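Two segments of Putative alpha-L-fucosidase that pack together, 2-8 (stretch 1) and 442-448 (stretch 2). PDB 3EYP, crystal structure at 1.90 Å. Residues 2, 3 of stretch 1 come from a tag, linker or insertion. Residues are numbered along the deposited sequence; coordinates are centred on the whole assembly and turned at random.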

# COMPACT_ATOMS: atom_id res chain seq x y z
N SER A 2 2.28 -25.12 18.76
CA SER A 2 2.04 -24.12 17.67
C SER A 2 0.55 -23.94 17.46
O SER A 2 -0.22 -24.90 17.53
CB SER A 2 2.66 -24.60 16.37
OG SER A 2 1.71 -25.38 15.63
N LEU A 3 0.17 -22.69 17.20
CA LEU A 3 -1.21 -22.40 16.79
C LEU A 3 -1.38 -22.82 15.38
O LEU A 3 -0.52 -22.62 14.56
CB LEU A 3 -1.54 -20.92 16.86
CG LEU A 3 -1.64 -20.25 18.20
CD1 LEU A 3 -0.29 -20.46 18.90
CD2 LEU A 3 -1.97 -18.79 18.02
N ALA A 4 -2.54 -23.39 15.10
CA ALA A 4 -2.97 -23.69 13.71
C ALA A 4 -3.40 -22.36 13.08
O ALA A 4 -3.98 -21.51 13.78
CB ALA A 4 -4.12 -24.63 13.69
N PRO A 5 -3.15 -22.17 11.77
CA PRO A 5 -3.69 -20.95 11.18
C PRO A 5 -5.20 -21.04 11.12
O PRO A 5 -5.75 -22.09 11.22
CB PRO A 5 -3.09 -20.92 9.78
CG PRO A 5 -2.01 -21.94 9.76
CD PRO A 5 -2.48 -23.00 10.77
N CYS A 6 -5.84 -19.91 10.93
CA CYS A 6 -7.27 -19.86 10.86
C CYS A 6 -7.68 -19.28 9.52
O CYS A 6 -7.29 -18.18 9.20
CB CYS A 6 -7.75 -18.92 11.97
SG CYS A 6 -9.50 -18.58 11.95
N GLY A 7 -8.45 -20.03 8.75
CA GLY A 7 -9.00 -19.56 7.47
C GLY A 7 -7.97 -19.39 6.41
O GLY A 7 -6.99 -20.12 6.37
N LEU A 8 -8.18 -18.40 5.53
CA LEU A 8 -7.22 -18.07 4.45
C LEU A 8 -6.04 -17.27 4.99
O LEU A 8 -6.17 -16.44 5.89
CB LEU A 8 -7.95 -17.29 3.31
CG LEU A 8 -9.13 -18.06 2.67
CD1 LEU A 8 -9.61 -17.27 1.48
CD2 LEU A 8 -8.78 -19.54 2.31
N GLY A 442 -14.07 -13.67 17.91
CA GLY A 442 -13.18 -14.15 16.86
C GLY A 442 -13.54 -15.49 16.30
O GLY A 442 -14.44 -16.13 16.79
N LYS A 443 -12.84 -15.85 15.25
CA LYS A 443 -12.94 -17.15 14.61
C LYS A 443 -11.95 -18.14 15.24
O LYS A 443 -12.08 -19.36 15.08
CB LYS A 443 -12.61 -17.06 13.14
CG LYS A 443 -13.57 -16.23 12.36
CD LYS A 443 -13.04 -15.99 10.96
CE LYS A 443 -13.08 -17.25 10.13
NZ LYS A 443 -12.22 -17.17 8.94
N ALA A 444 -10.98 -17.58 15.95
CA ALA A 444 -10.00 -18.40 16.68
C ALA A 444 -9.34 -17.64 17.83
O ALA A 444 -9.50 -16.45 18.00
CB ALA A 444 -8.94 -19.00 15.75
N CYS A 445 -8.61 -18.38 18.64
CA CYS A 445 -7.96 -17.78 19.80
C CYS A 445 -7.06 -16.66 19.28
O CYS A 445 -6.52 -16.80 18.21
CB CYS A 445 -7.14 -18.77 20.62
SG CYS A 445 -5.85 -19.57 19.75
N PRO A 446 -6.91 -15.58 20.02
CA PRO A 446 -6.08 -14.44 19.57
C PRO A 446 -4.61 -14.74 19.40
O PRO A 446 -4.04 -15.58 20.09
CB PRO A 446 -6.24 -13.42 20.69
CG PRO A 446 -6.86 -14.13 21.83
CD PRO A 446 -7.53 -15.36 21.33
N ALA A 447 -4.03 -14.03 18.45
CA ALA A 447 -2.58 -14.06 18.20
C ALA A 447 -2.13 -12.66 17.82
O ALA A 447 -2.38 -12.23 16.69
CB ALA A 447 -2.26 -15.04 17.09
N ILE A 448 -1.58 -11.94 18.80
CA ILE A 448 -1.30 -10.50 18.68
C ILE A 448 0.17 -10.15 18.94
O ILE A 448 0.75 -10.40 20.03
CB ILE A 448 -2.23 -9.70 19.61
CG1 ILE A 448 -3.70 -9.98 19.21
CG2 ILE A 448 -1.90 -8.16 19.55
CD1 ILE A 448 -4.72 -9.81 20.32

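A segment without regular secondary structure can pack against another through a few well-aimed side chains, without any backbone pairing, and the meeting of residues 2-8 with 442-448 in this putative alpha-L-fucosidase is a compact example. No hydrogen bond crosses between the stretches, which bury about 240 Å² in total, both sides summed. The backbones stay well apart: the CA atoms of Cys 6 and Ala 444 are 6.6 Å from each other, and those of Leu 3 and Ala 447 are 8.6 Å apart. Side chains fill the space between.

The first point of attachment is Leu 3, a residue contributed by the tag. Its CA-to-CB bond points toward the other stretch, and with chi1 at -69° (m) and chi2 at 58° (p) the side chain carries CD2 to the partner. CD2 of Leu 3 lies 3.9 Å from CB of Ala 447, an ordinary van der Waals distance, and 4.3 Å from SG of Cys 445. CD2 of Leu 3 is also 4.3 Å from the carbonyl O of Pro 446, so one methyl group touches three successive residues. Cys 445 takes part although its CA-to-CB bond points sideways; its p rotamer, at 60°, places the sulfur within reach of the leucine, while the thiol's hydrogen bonding is satisfied elsewhere in the structure. The CA-to-CB bond of Pro 446 points away, and its contact is made by the backbone O.

The second attachment is Cys 6. Its CA-to-CB bond points toward stretch 2, and the t rotamer (174°) extends SG of Cys 6 to within 3.7 Å of CB of Lys 443 and 3.9 Å of CB of Ala 444. The sulfur acts here as an apolar contact atom. Between the two attachments, Ala 4 and Pro 5 make no contact, and the CA-to-CB bond of Pro 5 points away.

Lys 443 shows how a long side chain can follow a neighbouring backbone. Its chi angles run m, t, p, t, and the bend at chi3 (71°) interrupts an otherwise extended course from CA to NZ. The chain ends with NZ of Lys 443 4.3 Å from CA of Gly 7, a proximity without a hydrogen bond to stretch 1. Gly 7 suits this place on two counts. Its phi of 70° by itself favours glycine, and an ideal CB on Gly 7 would lie only 3.0 Å from NZ of Lys 443, a clash with the lysine as it is placed here. The general lesson is that rotamer and backbone direction together decide which atoms meet.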